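Local coordinates for protein CrmK (Actinoalloteichus sp. WH1-2216-6, PDB 5I1V) that is an FAD-dependent oxidase with a covalently bound flavin that takes part in recycling shunt products during caerulomycin biosynthesis, at residues A[20-28]-A[334-342]; A[120-128]-A[324-332]. All coordinates share one frame; numbering follows the deposited sequence.

Both contacts tie the FAD-binding part of the chain to one continuous piece that leaves helix 319-326 and enters strand 339-347, so contact 2 lies within the span of chain that contact 1 brings together. Their centres are about 15 Å apart, and they touch directly: Ala-335 CB packs on Pro-329 O at 3.3 Å and Ile-336 CD1 on Asp-330 O at 3.6 Å. Contact 2 contains Cys-124, bonded to the flavin ring system, and also lies beside His-64, the other covalent anchor. Contact 1 reaches the cofactor through Asp-23, whose side chain is about 4 Å from that of His-64 and about 3 Å from FAD. The second subunit touches both.

Contact 1: residues A[20-28]-A[334-342]; sequences ARADNYRFV and GAIGVRRKV
The ring of Tyr-25 is covered on one face by Gly-337, whose CA stands 3.3 Å from the centroid in a CH-pi contact, and on the other by Arg-21 CG, set toward the rim. Glycine suits this spot because it easily adopts the positive phi (74°) found here, and a hydrogen on its CA points at the ring. The guanidinium of Arg-340 has Val-338 CG1 over one face, while at its edge lie Gly-334 O, bonded to NH1, and Asp-23 O, which takes NE at 3.0 Å. NE also forms a salt bridge with Asp-23 OD2, the carboxylate plane only 11° from that of the guanidinium. Asp-23 itself touches FAD. The loop 20-28 thus docks on the start of strand 339-347 in the large antiparallel sheet, Tyr-25 N bonding Val-338 O at 2.9 Å. Asn-24, its CG anti to the backbone N, makes an Asx turn: OD1 accepts Arg-26 N and Arg-340 N from opposite faces of its plane, and ND2 gives to Arg-340 O at 2.8 Å. An alanine here is likely to leave Arg-340 N without this acceptor and the turn less firmly fixed. Arg-340 O also receives Arg-26 NH1, nearly straight at 173°. Arg-26 CG rests on Arg-339 CB, and Arg-339 turns its charge to Asp-414.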
loop_
_atom_site.group_PDB
_atom_site.type_symbol
_atom_site.label_atom_id
_atom_site.label_comp_id
_atom_site.label_asym_id
_atom_site.label_seq_id
_atom_site.Cartn_x
_atom_site.Cartn_y
_atom_site.Cartn_z
ATOM N N ALA A 20 1.165 15.467 12.091
ATOM C CA ALA A 20 1.619 16.691 11.497
ATOM C C ALA A 20 2.197 16.506 10.088
ATOM O O ALA A 20 2.290 17.489 9.331
ATOM C CB ALA A 20 2.631 17.328 12.384
ATOM N N ARG A 21 2.565 15.267 9.751
ATOM C CA ARG A 21 3.195 14.914 8.503
ATOM C C ARG A 21 2.236 14.151 7.594
ATOM O O ARG A 21 1.459 13.337 8.060
ATOM C CB ARG A 21 4.434 14.085 8.796
ATOM C CG ARG A 21 5.518 14.910 9.440
ATOM C CD ARG A 21 6.407 14.140 10.386
ATOM N NE ARG A 21 7.499 15.037 10.745
ATOM C CZ ARG A 21 7.478 15.932 11.733
ATOM N NH1 ARG A 21 8.529 16.719 11.876
ATOM N NH2 ARG A 21 6.446 16.027 12.607
ATOM N N ALA A 22 2.176 14.502 6.317
ATOM C CA ALA A 22 1.320 13.760 5.409
ATOM C C ALA A 22 2.169 13.513 4.180
ATOM O O ALA A 22 3.395 13.398 4.322
ATOM C CB ALA A 22 0.039 14.528 5.120
ATOM N N ASP A 23 1.579 13.428 2.987
ATOM C CA ASP A 23 2.320 12.947 1.838
ATOM C C ASP A 23 3.487 13.853 1.423
ATOM O O ASP A 23 4.470 13.403 0.785
ATOM C CB ASP A 23 1.379 12.767 0.649
ATOM C CG ASP A 23 2.118 12.274 -0.595
ATOM O OD1 ASP A 23 2.713 11.179 -0.493
ATOM O OD2 ASP A 23 2.152 13.008 -1.626
ATOM N N ASN A 24 3.394 15.135 1.730
ATOM C CA ASN A 24 4.458 16.062 1.312
ATOM C C ASN A 24 5.181 16.602 2.536
ATOM O O ASN A 24 4.643 17.482 3.235
ATOM C CB ASN A 24 3.894 17.180 0.431
ATOM C CG ASN A 24 4.981 17.929 -0.312
ATOM O OD1 ASN A 24 6.130 17.929 0.131
ATOM N ND2 ASN A 24 4.610 18.634 -1.391
ATOM N N TYR A 25 6.417 16.111 2.766
ATOM C CA TYR A 25 7.205 16.478 3.955
ATOM C C TYR A 25 7.707 17.936 3.948
ATOM O O TYR A 25 8.239 18.418 4.967
ATOM C CB TYR A 25 8.363 15.464 4.251
ATOM C CG TYR A 25 8.014 14.361 5.271
ATOM C CD1 TYR A 25 6.840 13.642 5.150
ATOM C CD2 TYR A 25 8.850 14.057 6.360
ATOM C CE1 TYR A 25 6.501 12.630 6.057
ATOM C CE2 TYR A 25 8.502 13.040 7.298
ATOM C CZ TYR A 25 7.318 12.334 7.126
ATOM O OH TYR A 25 6.911 11.325 8.028
ATOM N N ARG A 26 7.475 18.669 2.859
ATOM C CA ARG A 26 7.762 20.085 2.880
ATOM C C ARG A 26 6.815 20.810 3.825
ATOM O O ARG A 26 7.143 21.883 4.296
ATOM C CB ARG A 26 7.699 20.699 1.484
ATOM C CG ARG A 26 8.708 20.122 0.492
ATOM C CD ARG A 26 8.393 20.487 -0.955
ATOM N NE ARG A 26 8.247 21.890 -1.017
ATOM C CZ ARG A 26 7.410 22.597 -1.752
ATOM N NH1 ARG A 26 6.570 22.096 -2.673
ATOM N NH2 ARG A 26 7.433 23.885 -1.532
ATOM N N PHE A 27 5.633 20.242 4.094
ATOM C CA PHE A 27 4.635 20.959 4.884
ATOM C C PHE A 27 4.302 20.212 6.144
ATOM O O PHE A 27 3.553 19.247 6.111
ATOM C CB PHE A 27 3.388 21.176 4.056
ATOM C CG PHE A 27 3.677 21.716 2.711
ATOM C CD1 PHE A 27 4.412 22.863 2.567
ATOM C CD2 PHE A 27 3.226 21.058 1.593
ATOM C CE1 PHE A 27 4.712 23.369 1.290
ATOM C CE2 PHE A 27 3.510 21.560 0.326
ATOM C CZ PHE A 27 4.235 22.708 0.183
ATOM N N VAL A 28 4.847 20.670 7.253
ATOM C CA VAL A 28 4.610 20.035 8.526
ATOM C C VAL A 28 3.628 20.928 9.274
ATOM O O VAL A 28 3.887 22.081 9.507
ATOM C CB VAL A 28 5.952 19.806 9.268
ATOM C CG1 VAL A 28 5.734 19.377 10.714
ATOM C CG2 VAL A 28 6.787 18.761 8.498
ATOM N N GLY A 334 9.406 5.477 -1.628
ATOM C CA GLY A 334 8.842 6.407 -2.573
ATOM C C GLY A 334 7.672 7.188 -1.994
ATOM O O GLY A 334 7.259 8.204 -2.549
ATOM N N ALA A 335 7.140 6.729 -0.870
ATOM C CA ALA A 335 5.873 7.294 -0.375
ATOM C C ALA A 335 6.035 8.086 0.912
ATOM O O ALA A 335 5.273 9.023 1.156
ATOM C CB ALA A 335 4.891 6.166 -0.162
ATOM N N ILE A 336 7.020 7.693 1.722
ATOM C CA ILE A 336 7.144 8.136 3.102
ATOM C C ILE A 336 8.363 8.997 3.335
ATOM O O ILE A 336 9.457 8.617 2.996
ATOM C CB ILE A 336 7.262 6.944 4.065
ATOM C CG1 ILE A 336 6.084 5.979 3.872
ATOM C CG2 ILE A 336 7.283 7.444 5.514
ATOM C CD1 ILE A 336 4.755 6.565 4.338
ATOM N N GLY A 337 8.141 10.143 3.964
ATOM C CA GLY A 337 9.213 11.078 4.307
ATOM C C GLY A 337 9.739 11.817 3.097
ATOM O O GLY A 337 10.927 12.201 3.059
ATOM N N VAL A 338 8.871 12.034 2.117
ATOM C CA VAL A 338 9.294 12.598 0.827
ATOM C C VAL A 338 8.824 14.023 0.619
ATOM O O VAL A 338 7.648 14.355 0.878
ATOM C CB VAL A 338 8.753 11.727 -0.325
ATOM C CG1 VAL A 338 9.146 12.295 -1.679
ATOM C CG2 VAL A 338 9.273 10.314 -0.164
ATOM N N ARG A 339 9.722 14.853 0.120
ATOM C CA ARG A 339 9.422 16.249 -0.209
ATOM C C ARG A 339 9.083 16.308 -1.700
ATOM O O ARG A 339 9.695 15.592 -2.504
ATOM C CB ARG A 339 10.597 17.136 0.164
ATOM C CG ARG A 339 11.004 17.062 1.623
ATOM C CD ARG A 339 12.305 17.800 1.931
ATOM N NE ARG A 339 12.136 19.251 2.047
ATOM C CZ ARG A 339 11.707 19.883 3.143
ATOM N NH1 ARG A 339 11.373 19.215 4.239
ATOM N NH2 ARG A 339 11.555 21.198 3.131
ATOM N N ARG A 340 8.104 17.115 -2.078
ATOM C CA ARG A 340 7.572 17.091 -3.460
ATOM C C ARG A 340 7.139 18.422 -3.950
ATOM O O ARG A 340 6.720 19.279 -3.163
ATOM C CB ARG A 340 6.314 16.206 -3.584
ATOM C CG ARG A 340 6.358 14.908 -2.827
ATOM C CD ARG A 340 5.004 14.200 -2.855
ATOM N NE ARG A 340 5.094 12.949 -2.090
ATOM C CZ ARG A 340 5.612 11.822 -2.568
ATOM N NH1 ARG A 340 5.694 10.750 -1.788
ATOM N NH2 ARG A 340 6.071 11.769 -3.820
ATOM N N LYS A 341 7.144 18.577 -5.277
ATOM C CA LYS A 341 6.486 19.663 -5.938
ATOM C C LYS A 341 5.821 19.099 -7.217
ATOM O O LYS A 341 6.435 18.337 -7.976
ATOM C CB LYS A 341 7.488 20.754 -6.272
ATOM C CG LYS A 341 6.960 21.957 -7.036
ATOM C CD LYS A 341 6.058 22.842 -6.221
ATOM C CE LYS A 341 5.527 24.023 -7.033
ATOM N NZ LYS A 341 4.182 24.491 -6.553
ATOM N N VAL A 342 4.560 19.448 -7.446
ATOM C CA VAL A 342 3.836 18.961 -8.637
ATOM C C VAL A 342 3.294 20.144 -9.422
ATOM O O VAL A 342 3.052 21.220 -8.876
ATOM C CB VAL A 342 2.686 17.995 -8.323
ATOM C CG1 VAL A 342 3.211 16.711 -7.681
ATOM C CG2 VAL A 342 1.616 18.717 -7.478
HETATM O O HOH W 1 6.115 11.479 1.991
#

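Contact 2: residues A[120-128]-A[324-332]; sequences PGGFCMGVG and QLLAIPDVG. With FAD (flavin-adenine dinucleotide), chain E.
Phe-123 and Ile-328 meet through both backbone and side chain, where a loop of the FAD-binding domain of this oxygen-dependent FAD-linked oxidoreductase family runs beside the piece leaving helix 319-326. Ile-328 N donates to Phe-123 O at 3.1 Å, and Met-125 N to Ile-328 O at 3.2 Å, so that Cys-124 and Ile-328 form a single bridge between segments running almost the same way. The phenyl group of Phe-123 stands with CG between the backbone N and the carbonyl carbon (chi1 59°). Being flat, the ring can pass under FAD O4 with one face, off centre, while its CD1-CE1 edge meets Ile-328 CD1, which lies in the ring plane. The two side chains lie alongside each other, pointing the same way. Phe-123 N also bonds FAD O4. On Ile-328, CG1 sits beside the backbone N and carries CD1 to the ring, whereas CG2, anti to that N, turns to the flavin methyl C7M: the beta-branch serves two partners at once. In Met-125, chi1 of -75° lays CG against Ala-327 CB at 3.9 Å, where a small methyl leaves room for the longer chain; bends at chi2 and chi3 then turn its end away from 324-332. Asp-330 CB faces Gly-126, where a side chain would be tight, and its carboxylate forms a salt bridge with Arg-109 of the second subunit. A water accepts from Gly-126 N and donates to Ile-328 O. Farther along, Gly-128 N binds the phosphate oxygen FAD O1P. The sulfur of Cys-124, lying beside its own backbone N (chi1 -57°), reaches the flavin, and SG is joined to FAD C6 by a covalent bond of 1.8 Å.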
loop_
_atom_site.group_PDB
_atom_site.type_symbol
_atom_site.label_atom_id
_atom_site.label_comp_id
_atom_site.label_asym_id
_atom_site.label_seq_id
_atom_site.Cartn_x
_atom_site.Cartn_y
_atom_site.Cartn_z
ATOM N N PRO A 120 -14.492 5.416 -11.797
ATOM C CA PRO A 120 -13.210 5.821 -12.384
ATOM C C PRO A 120 -12.460 6.871 -11.576
ATOM O O PRO A 120 -12.514 8.048 -11.902
ATOM C CB PRO A 120 -13.637 6.380 -13.728
ATOM C CG PRO A 120 -14.997 6.932 -13.475
ATOM C CD PRO A 120 -15.637 5.958 -12.538
ATOM N N GLY A 121 -11.758 6.456 -10.540
ATOM C CA GLY A 121 -11.041 7.379 -9.699
ATOM C C GLY A 121 -9.575 7.160 -10.031
ATOM O O GLY A 121 -9.246 6.453 -10.968
ATOM N N GLY A 122 -8.697 7.710 -9.239
ATOM C CA GLY A 122 -7.283 7.717 -9.607
ATOM C C GLY A 122 -6.519 6.457 -9.283
ATOM O O GLY A 122 -7.050 5.515 -8.675
ATOM N N PHE A 123 -5.244 6.491 -9.667
ATOM C CA PHE A 123 -4.350 5.386 -9.491
ATOM C C PHE A 123 -3.410 5.547 -8.290
ATOM O O PHE A 123 -2.353 4.919 -8.269
ATOM C CB PHE A 123 -3.552 5.106 -10.797
ATOM C CG PHE A 123 -2.709 6.269 -11.315
ATOM C CD1 PHE A 123 -1.440 6.526 -10.802
ATOM C CD2 PHE A 123 -3.156 7.060 -12.373
ATOM C CE1 PHE A 123 -0.663 7.569 -11.303
ATOM C CE2 PHE A 123 -2.385 8.113 -12.870
ATOM C CZ PHE A 123 -1.136 8.364 -12.335
ATOM N N CYS A 124 -3.743 6.359 -7.283
ATOM C CA CYS A 124 -2.859 6.370 -6.124
ATOM C C CYS A 124 -3.552 5.887 -4.838
ATOM O O CYS A 124 -4.638 6.346 -4.499
ATOM C CB CYS A 124 -2.189 7.719 -5.950
ATOM S SG CYS A 124 -1.213 8.355 -7.376
ATOM N N MET A 125 -2.879 4.975 -4.133
ATOM C CA MET A 125 -3.502 4.116 -3.132
ATOM C C MET A 125 -4.010 4.828 -1.915
ATOM O O MET A 125 -5.098 4.500 -1.419
ATOM C CB MET A 125 -2.504 3.052 -2.671
ATOM C CG MET A 125 -2.317 1.960 -3.707
ATOM S SD MET A 125 -3.864 1.078 -4.057
ATOM C CE MET A 125 -4.087 0.333 -2.416
ATOM N N GLY A 126 -3.237 5.820 -1.456
ATOM C CA GLY A 126 -3.536 6.512 -0.231
ATOM C C GLY A 126 -4.364 7.794 -0.360
ATOM O O GLY A 126 -4.563 8.481 0.627
ATOM N N VAL A 127 -4.832 8.116 -1.560
ATOM C CA VAL A 127 -5.557 9.355 -1.807
ATOM C C VAL A 127 -6.915 9.234 -1.081
ATOM O O VAL A 127 -7.567 8.227 -1.202
ATOM C CB VAL A 127 -5.703 9.528 -3.293
ATOM C CG1 VAL A 127 -6.714 10.568 -3.645
ATOM C CG2 VAL A 127 -4.347 9.874 -3.889
ATOM N N GLY A 128 -7.314 10.260 -0.349
ATOM C CA GLY A 128 -8.606 10.268 0.383
ATOM C C GLY A 128 -9.746 10.722 -0.500
ATOM O O GLY A 128 -9.604 11.640 -1.355
ATOM N N GLN A 324 -3.778 -2.296 -9.621
ATOM C CA GLN A 324 -2.843 -2.332 -8.510
ATOM C C GLN A 324 -1.385 -2.342 -9.041
ATOM O O GLN A 324 -0.487 -1.798 -8.400
ATOM C CB GLN A 324 -3.119 -3.537 -7.608
ATOM C CG GLN A 324 -4.409 -3.369 -6.766
ATOM C CD GLN A 324 -4.769 -4.598 -5.988
ATOM O OE1 GLN A 324 -4.243 -5.651 -6.238
ATOM N NE2 GLN A 324 -5.742 -4.481 -5.078
ATOM N N LEU A 325 -1.167 -2.937 -10.191
ATOM C CA LEU A 325 0.209 -3.005 -10.759
ATOM C C LEU A 325 0.717 -1.598 -11.059
ATOM O O LEU A 325 1.885 -1.280 -10.803
ATOM C CB LEU A 325 0.226 -3.848 -12.038
ATOM C CG LEU A 325 1.564 -4.010 -12.784
ATOM C CD1 LEU A 325 2.585 -4.808 -11.990
ATOM C CD2 LEU A 325 1.296 -4.707 -14.106
ATOM N N LEU A 326 -0.174 -0.759 -11.570
ATOM C CA LEU A 326 0.135 0.626 -11.925
ATOM C C LEU A 326 -0.029 1.644 -10.790
ATOM O O LEU A 326 0.471 2.758 -10.891
ATOM C CB LEU A 326 -0.720 1.011 -13.138
ATOM C CG LEU A 326 -1.005 2.463 -13.555
ATOM C CD1 LEU A 326 -1.539 2.451 -14.970
ATOM C CD2 LEU A 326 -2.063 3.141 -12.717
ATOM N N ALA A 327 -0.699 1.264 -9.706
ATOM C CA ALA A 327 -0.943 2.154 -8.583
ATOM C C ALA A 327 0.343 2.563 -7.897
ATOM O O ALA A 327 1.313 1.803 -7.881
ATOM C CB ALA A 327 -1.835 1.504 -7.563
ATOM N N ILE A 328 0.311 3.751 -7.298
ATOM C CA ILE A 328 1.412 4.251 -6.494
ATOM C C ILE A 328 1.224 3.861 -5.018
ATOM O O ILE A 328 0.169 4.138 -4.380
ATOM C CB ILE A 328 1.633 5.781 -6.701
ATOM C CG1 ILE A 328 2.367 6.009 -8.028
ATOM C CG2 ILE A 328 2.478 6.393 -5.585
ATOM C CD1 ILE A 328 1.430 6.199 -9.179
ATOM N N PRO A 329 2.227 3.188 -4.471
ATOM C CA PRO A 329 2.165 2.725 -3.092
ATOM C C PRO A 329 2.076 3.855 -2.099
ATOM O O PRO A 329 2.676 4.921 -2.290
ATOM C CB PRO A 329 3.499 2.001 -2.877
ATOM C CG PRO A 329 4.136 1.851 -4.209
ATOM C CD PRO A 329 3.473 2.775 -5.173
ATOM N N ASP A 330 1.394 3.564 -1.009
ATOM C CA ASP A 330 1.243 4.465 0.128
ATOM C C ASP A 330 2.329 4.227 1.202
ATOM O O ASP A 330 2.339 4.901 2.218
ATOM C CB ASP A 330 -0.166 4.291 0.736
ATOM C CG ASP A 330 -0.472 2.836 1.132
ATOM O OD1 ASP A 330 0.007 1.884 0.452
ATOM O OD2 ASP A 330 -1.217 2.647 2.117
ATOM N N VAL A 331 3.240 3.277 0.964
ATOM C CA VAL A 331 4.349 2.999 1.887
ATOM C C VAL A 331 5.608 2.755 1.078
ATOM O O VAL A 331 5.569 2.714 -0.154
ATOM C CB VAL A 331 4.108 1.747 2.762
ATOM C CG1 VAL A 331 2.822 1.891 3.567
ATOM C CG2 VAL A 331 4.099 0.499 1.898
ATOM N N GLY A 332 6.698 2.523 1.782
ATOM C CA GLY A 332 7.994 2.315 1.167
ATOM C C GLY A 332 8.657 3.653 0.943
ATOM O O GLY A 332 8.032 4.714 1.131
HETATM P PA FAD E . -5.910 16.144 1.717
HETATM O O1A FAD E . -4.489 16.650 1.725
HETATM O O2A FAD E . -6.387 15.518 2.996
HETATM O O5B FAD E . -6.890 17.289 1.276
HETATM C C5B FAD E . -6.819 17.919 0.001
HETATM C C4B FAD E . -7.598 19.241 0.054
HETATM O O4B FAD E . -8.989 18.894 0.201
HETATM C C3B FAD E . -7.319 20.182 1.207
HETATM O O3B FAD E . -7.661 21.495 0.801
HETATM C C2B FAD E . -8.291 19.739 2.264
HETATM O O2B FAD E . -8.515 20.615 3.374
HETATM C C1B FAD E . -9.516 19.372 1.417
HETATM N N9A FAD E . -10.294 18.260 2.018
HETATM C C8A FAD E . -9.869 17.025 2.426
HETATM N N7A FAD E . -10.900 16.352 3.033
HETATM C C5A FAD E . -11.935 17.164 2.985
HETATM C C6A FAD E . -13.301 17.025 3.425
HETATM N N6A FAD E . -13.641 15.874 3.970
HETATM N N1A FAD E . -14.113 18.070 3.233
HETATM C C2A FAD E . -13.696 19.233 2.690
HETATM N N3A FAD E . -12.444 19.420 2.198
HETATM C C4A FAD E . -11.555 18.414 2.399
HETATM N N1 FAD E . -5.969 12.768 -8.518
HETATM C C2 FAD E . -6.615 12.214 -9.570
HETATM O O2 FAD E . -7.642 12.740 -10.015
HETATM N N3 FAD E . -6.193 11.084 -10.179
HETATM C C4 FAD E . -5.091 10.426 -9.842
HETATM O O4 FAD E . -4.768 9.364 -10.415
HETATM C C4X FAD E . -4.328 10.934 -8.711
HETATM N N5 FAD E . -3.189 10.312 -8.304
HETATM C C5X FAD E . -2.575 10.752 -7.194
HETATM C C6 FAD E . -1.503 10.034 -6.665
HETATM C C7 FAD E . -0.807 10.436 -5.525
HETATM C C7M FAD E . 0.358 9.587 -5.002
HETATM C C8 FAD E . -1.264 11.683 -4.875
HETATM C C8M FAD E . -0.569 12.221 -3.654
HETATM C C9 FAD E . -2.332 12.429 -5.386
HETATM C C9A FAD E . -3.012 12.003 -6.526
HETATM N N10 FAD E . -4.097 12.715 -7.050
HETATM C C10 FAD E . -4.805 12.184 -8.113
HETATM C "C1'" FAD E . -4.423 14.067 -6.597
HETATM C "C2'" FAD E . -5.471 14.029 -5.532
HETATM O "O2'" FAD E . -6.734 13.871 -6.148
HETATM C "C3'" FAD E . -5.445 15.239 -4.659
HETATM O "O3'" FAD E . -4.129 15.342 -4.049
HETATM C "C4'" FAD E . -6.567 15.194 -3.599
HETATM O "O4'" FAD E . -6.898 16.543 -3.271
HETATM C "C5'" FAD E . -6.118 14.423 -2.374
HETATM O "O5'" FAD E . -7.222 14.337 -1.472
HETATM P P FAD E . -6.862 13.905 0.011
HETATM O O1P FAD E . -6.013 12.688 0.005
HETATM O O2P FAD E . -8.107 13.897 0.841
HETATM O O3P FAD E . -5.931 15.146 0.480
HETATM O O HOH W 2 -0.725 6.426 -2.674
#